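Local coordinates for protein terminal oxygenase component of carbazole 1,9a-dioxygenase (Nocardioides aromaticivorans, PDB 3GCF) that probably dihydroxylates carbazole at the angular 1 and 9a positions at a mononuclear non-haem iron, using molecular oxygen and electrons relayed through its Rieske [2Fe-2S] cluster, at residues D163-W177 with E295-V308. Residues are numbered along the deposited sequence; the frame is centred on the assembly and turned at random.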
# COMPACT_ATOMS: atom_id res chain seq x y z
N ASP A 163 -11.55 11.58 44.96
CA ASP A 163 -10.55 12.48 45.52
C ASP A 163 -9.27 12.51 44.68
O ASP A 163 -8.17 12.73 45.19
CB ASP A 163 -10.21 12.05 46.96
CG ASP A 163 -9.58 10.68 47.03
OD1 ASP A 163 -9.81 9.87 46.10
OD2 ASP A 163 -8.85 10.41 48.01
N THR A 164 -9.44 12.31 43.38
CA THR A 164 -8.30 12.32 42.47
C THR A 164 -8.65 13.11 41.21
O THR A 164 -9.81 13.45 40.98
CB THR A 164 -7.92 10.90 42.02
OG1 THR A 164 -9.00 10.32 41.27
CG2 THR A 164 -7.63 10.01 43.24
N HIS A 165 -7.63 13.41 40.42
CA HIS A 165 -7.81 14.12 39.17
C HIS A 165 -6.98 13.35 38.15
O HIS A 165 -5.91 12.83 38.49
CB HIS A 165 -7.32 15.56 39.26
CG HIS A 165 -7.80 16.41 38.13
ND1 HIS A 165 -9.11 16.83 38.02
CD2 HIS A 165 -7.16 16.88 37.03
CE1 HIS A 165 -9.25 17.53 36.90
NE2 HIS A 165 -8.09 17.57 36.28
N LEU A 166 -7.46 13.27 36.92
CA LEU A 166 -6.75 12.54 35.88
C LEU A 166 -6.46 13.38 34.65
O LEU A 166 -7.24 14.26 34.28
CB LEU A 166 -7.53 11.28 35.47
CG LEU A 166 -7.59 10.15 36.50
CD1 LEU A 166 -8.42 10.57 37.70
CD2 LEU A 166 -8.17 8.90 35.86
N LEU A 167 -5.33 13.10 34.02
CA LEU A 167 -4.89 13.79 32.82
C LEU A 167 -4.18 12.77 31.94
O LEU A 167 -3.43 11.94 32.45
CB LEU A 167 -3.93 14.92 33.18
CG LEU A 167 -4.53 16.05 34.03
CD1 LEU A 167 -3.41 16.89 34.61
CD2 LEU A 167 -5.48 16.89 33.18
N GLY A 168 -4.43 12.82 30.64
CA GLY A 168 -3.78 11.87 29.76
C GLY A 168 -3.71 12.29 28.31
O GLY A 168 -4.08 13.40 27.95
N ILE A 169 -3.21 11.38 27.48
CA ILE A 169 -3.11 11.62 26.05
C ILE A 169 -3.41 10.29 25.38
O ILE A 169 -3.48 9.25 26.04
CB ILE A 169 -1.68 12.05 25.63
CG1 ILE A 169 -0.67 10.99 26.06
CG2 ILE A 169 -1.36 13.42 26.23
CD1 ILE A 169 0.74 11.25 25.59
N ARG A 170 -3.62 10.33 24.07
CA ARG A 170 -3.90 9.13 23.30
C ARG A 170 -3.16 9.26 21.99
O ARG A 170 -2.86 10.37 21.56
CB ARG A 170 -5.41 8.98 23.04
CG ARG A 170 -6.04 10.10 22.20
CD ARG A 170 -7.56 9.97 22.19
NE ARG A 170 -8.23 11.02 21.42
CZ ARG A 170 -8.55 10.92 20.13
NH1 ARG A 170 -8.27 9.82 19.44
NH2 ARG A 170 -9.18 11.92 19.53
N ARG A 171 -2.86 8.12 21.38
CA ARG A 171 -2.16 8.11 20.11
C ARG A 171 -2.46 6.78 19.45
O ARG A 171 -2.88 5.82 20.11
CB ARG A 171 -0.65 8.26 20.31
CG ARG A 171 0.06 6.97 20.71
CD ARG A 171 1.54 7.18 21.01
NE ARG A 171 1.77 7.54 22.41
CZ ARG A 171 2.96 7.85 22.91
NH1 ARG A 171 4.03 7.84 22.12
NH2 ARG A 171 3.10 8.14 24.19
N THR A 172 -2.24 6.71 18.14
CA THR A 172 -2.47 5.51 17.36
C THR A 172 -1.20 4.67 17.32
O THR A 172 -0.11 5.22 17.18
CB THR A 172 -2.87 5.89 15.91
OG1 THR A 172 -4.09 6.65 15.95
CG2 THR A 172 -3.07 4.65 15.05
N VAL A 173 -1.34 3.35 17.44
CA VAL A 173 -0.20 2.43 17.40
C VAL A 173 -0.49 1.39 16.33
O VAL A 173 -1.61 0.87 16.24
CB VAL A 173 0.00 1.70 18.76
CG1 VAL A 173 1.17 0.72 18.66
CG2 VAL A 173 0.28 2.72 19.86
N GLN A 174 0.51 1.08 15.50
CA GLN A 174 0.32 0.13 14.42
C GLN A 174 0.52 -1.33 14.80
O GLN A 174 1.44 -1.99 14.31
CB GLN A 174 1.24 0.48 13.24
CG GLN A 174 1.16 1.93 12.75
CD GLN A 174 -0.23 2.33 12.25
OE1 GLN A 174 -0.86 1.60 11.49
NE2 GLN A 174 -0.70 3.50 12.67
N SER A 175 -0.32 -1.85 15.68
CA SER A 175 -0.25 -3.25 16.07
C SER A 175 -1.62 -3.63 16.59
O SER A 175 -2.41 -2.76 16.97
CB SER A 175 0.79 -3.48 17.18
OG SER A 175 0.22 -3.44 18.48
N ASN A 176 -1.89 -4.93 16.61
CA ASN A 176 -3.16 -5.41 17.14
C ASN A 176 -3.19 -4.94 18.59
O ASN A 176 -2.14 -4.79 19.22
CB ASN A 176 -3.19 -6.94 17.09
CG ASN A 176 -4.49 -7.50 17.63
OD1 ASN A 176 -4.53 -8.04 18.74
ND2 ASN A 176 -5.55 -7.40 16.84
N TRP A 177 -4.39 -4.71 19.12
CA TRP A 177 -4.55 -4.24 20.49
C TRP A 177 -4.00 -5.19 21.54
O TRP A 177 -3.50 -4.75 22.58
CB TRP A 177 -6.02 -3.96 20.79
CG TRP A 177 -6.87 -5.20 20.86
CD1 TRP A 177 -7.33 -5.94 19.81
CD2 TRP A 177 -7.32 -5.86 22.05
NE1 TRP A 177 -8.05 -7.01 20.27
CE2 TRP A 177 -8.06 -6.99 21.64
CE3 TRP A 177 -7.18 -5.61 23.42
CZ2 TRP A 177 -8.66 -7.87 22.56
CZ3 TRP A 177 -7.78 -6.48 24.34
CH2 TRP A 177 -8.50 -7.60 23.90
N GLU A 295 -7.99 -4.43 12.81
CA GLU A 295 -7.39 -5.70 13.20
C GLU A 295 -5.89 -5.55 13.44
O GLU A 295 -5.28 -6.37 14.13
CB GLU A 295 -7.63 -6.75 12.10
CG GLU A 295 -9.08 -7.25 12.00
CD GLU A 295 -10.00 -6.33 11.18
OE1 GLU A 295 -9.58 -5.21 10.80
OE2 GLU A 295 -11.15 -6.75 10.92
N THR A 296 -5.29 -4.49 12.90
CA THR A 296 -3.85 -4.28 13.04
C THR A 296 -3.46 -2.96 13.71
O THR A 296 -2.28 -2.59 13.70
CB THR A 296 -3.17 -4.32 11.66
OG1 THR A 296 -3.55 -3.16 10.91
CG2 THR A 296 -3.59 -5.56 10.88
N GLN A 297 -4.42 -2.26 14.30
CA GLN A 297 -4.14 -0.98 14.93
C GLN A 297 -4.93 -0.76 16.21
O GLN A 297 -6.00 -1.34 16.38
CB GLN A 297 -4.46 0.16 13.95
CG GLN A 297 -3.79 0.02 12.58
CD GLN A 297 -4.38 0.96 11.54
OE1 GLN A 297 -5.56 0.88 11.20
NE2 GLN A 297 -3.55 1.86 11.02
N HIS A 298 -4.40 0.06 17.11
CA HIS A 298 -5.12 0.37 18.33
C HIS A 298 -4.81 1.77 18.82
O HIS A 298 -3.82 2.37 18.41
CB HIS A 298 -4.85 -0.66 19.46
CG HIS A 298 -3.46 -0.63 20.01
ND1 HIS A 298 -2.41 -1.32 19.44
CD2 HIS A 298 -2.96 -0.04 21.12
CE1 HIS A 298 -1.33 -1.17 20.19
NE2 HIS A 298 -1.64 -0.40 21.21
N GLU A 299 -5.69 2.29 19.67
CA GLU A 299 -5.50 3.63 20.21
C GLU A 299 -4.98 3.44 21.63
O GLU A 299 -5.65 2.85 22.49
CB GLU A 299 -6.82 4.39 20.24
CG GLU A 299 -6.66 5.86 20.61
CD GLU A 299 -6.04 6.70 19.49
OE1 GLU A 299 -5.69 6.13 18.44
OE2 GLU A 299 -5.91 7.93 19.67
N TYR A 300 -3.77 3.94 21.85
CA TYR A 300 -3.10 3.83 23.14
C TYR A 300 -3.38 5.06 24.00
O TYR A 300 -2.98 6.17 23.66
CB TYR A 300 -1.60 3.66 22.86
CG TYR A 300 -0.66 3.69 24.05
CD1 TYR A 300 -0.98 3.05 25.25
CD2 TYR A 300 0.59 4.30 23.94
CE1 TYR A 300 -0.06 3.02 26.31
CE2 TYR A 300 1.51 4.27 24.98
CZ TYR A 300 1.18 3.64 26.16
OH TYR A 300 2.10 3.62 27.19
N PHE A 301 -4.10 4.85 25.11
CA PHE A 301 -4.41 5.94 26.04
C PHE A 301 -3.50 5.81 27.25
O PHE A 301 -3.30 4.71 27.76
CB PHE A 301 -5.86 5.85 26.56
CG PHE A 301 -6.92 6.22 25.55
CD1 PHE A 301 -7.22 5.37 24.49
CD2 PHE A 301 -7.67 7.39 25.70
CE1 PHE A 301 -8.25 5.68 23.59
CE2 PHE A 301 -8.70 7.71 24.80
CZ PHE A 301 -8.99 6.85 23.75
N GLN A 302 -2.95 6.92 27.71
CA GLN A 302 -2.11 6.93 28.89
C GLN A 302 -2.77 7.97 29.79
O GLN A 302 -2.88 9.12 29.40
CB GLN A 302 -0.69 7.38 28.56
CG GLN A 302 0.09 6.40 27.72
CD GLN A 302 1.29 7.05 27.08
OE1 GLN A 302 1.15 7.87 26.18
NE2 GLN A 302 2.48 6.70 27.56
N VAL A 303 -3.20 7.56 30.98
CA VAL A 303 -3.86 8.49 31.89
C VAL A 303 -3.23 8.45 33.27
O VAL A 303 -3.13 7.39 33.90
CB VAL A 303 -5.37 8.16 32.04
CG1 VAL A 303 -6.09 9.30 32.74
CG2 VAL A 303 -5.98 7.91 30.67
N LEU A 304 -2.80 9.62 33.74
CA LEU A 304 -2.16 9.72 35.04
C LEU A 304 -3.16 10.21 36.09
O LEU A 304 -3.92 11.14 35.86
CB LEU A 304 -0.97 10.67 34.96
CG LEU A 304 0.11 10.24 33.96
CD1 LEU A 304 1.30 11.18 34.05
CD2 LEU A 304 0.55 8.80 34.24
N GLN A 305 -3.14 9.55 37.25
CA GLN A 305 -4.05 9.88 38.34
C GLN A 305 -3.32 10.41 39.57
O GLN A 305 -2.41 9.77 40.10
CB GLN A 305 -4.85 8.64 38.73
CG GLN A 305 -5.75 8.82 39.95
CD GLN A 305 -6.54 7.56 40.26
OE1 GLN A 305 -5.96 6.49 40.41
NE2 GLN A 305 -7.85 7.69 40.34
N ARG A 306 -3.74 11.58 40.02
CA ARG A 306 -3.15 12.23 41.18
C ARG A 306 -4.21 12.51 42.25
O ARG A 306 -5.30 13.00 41.94
CB ARG A 306 -2.50 13.55 40.75
CG ARG A 306 -2.18 14.51 41.88
CD ARG A 306 -1.15 13.93 42.83
NE ARG A 306 0.17 13.81 42.22
CZ ARG A 306 0.94 14.84 41.88
NH1 ARG A 306 0.52 16.08 42.09
NH2 ARG A 306 2.15 14.64 41.36
N LYS A 307 -3.90 12.19 43.50
CA LYS A 307 -4.84 12.44 44.59
C LYS A 307 -4.81 13.95 44.83
O LYS A 307 -3.74 14.56 44.88
CB LYS A 307 -4.41 11.69 45.85
CG LYS A 307 -5.43 11.70 46.97
CD LYS A 307 -5.00 10.83 48.14
CE LYS A 307 -6.04 10.85 49.26
NZ LYS A 307 -5.66 9.99 50.43
N VAL A 308 -5.98 14.56 44.98
CA VAL A 308 -6.07 16.00 45.21
C VAL A 308 -7.03 16.34 46.35
O VAL A 308 -7.96 15.59 46.63
CB VAL A 308 -6.54 16.75 43.95
CG1 VAL A 308 -5.56 16.54 42.81
CG2 VAL A 308 -7.93 16.27 43.54
O HOH W 1 -0.79 7.68 24.03
O HOH W 2 -6.39 -3.94 17.26
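Glu-295 O receives ND2 of Asn-176 at 2.9 Å. The same ND2 also bonds Thr-28 O, and OD1 of this amide takes Arg-178 NE. Gln-297 NE2 meets Gln-174 OE1 at 2.7 Å, in both amide planes and on a carbonyl lone pair. His-298 is gripped from two sides. Its ND1 gives a nearly straight bond (174°) to Ser-175 O, in the ring plane but above the carbonyl plane. CB of Val-173 lies over one ring face, in a CH-pi contact offset toward the rim.

Glu-299 splits its carboxylate. OE1 takes the hydroxyl of Thr-172 on its syn lone pair, while OE2 forms a salt bridge with Arg-170 NH1 at 3.0 Å. That bond comes from above the carboxylate plane. Arg-170 also bridges to Glu-43.

From His-298 to Lys-307 the strand pairs antiparallel with 164-173, one of the two outermost strands of the seven-stranded sheet in this chain. The sheet belongs to the catalytic domain, of the Bet v 1-like clan. The side chain of Tyr-300 comes within about 6 Å of the ferrous ion, whose ligands are His-189, His-193 and Asp-337; its OH bonds Glu-288. Phe-301 presents a ring face to Arg-170, whose CB sits 3.9 Å from the centroid. Gln-302 OE1 accepts Arg-171 NH2 at 2.8 Å, in the guanidinium plane. A water joins this OE1 to Arg-171 NE and Tyr-300 O. The bend of Arg-171 at chi3 (88°) turns its guanidinium toward Gln-302, and NH1 bridges to Asp-335. Val-303 CG1 packs on Leu-166 CB. Gln-305 NE2 donates to Thr-164 OG1 at 3.0 Å, with Gly-158 O as a second acceptor; OG1 also bonds Asp-161 O.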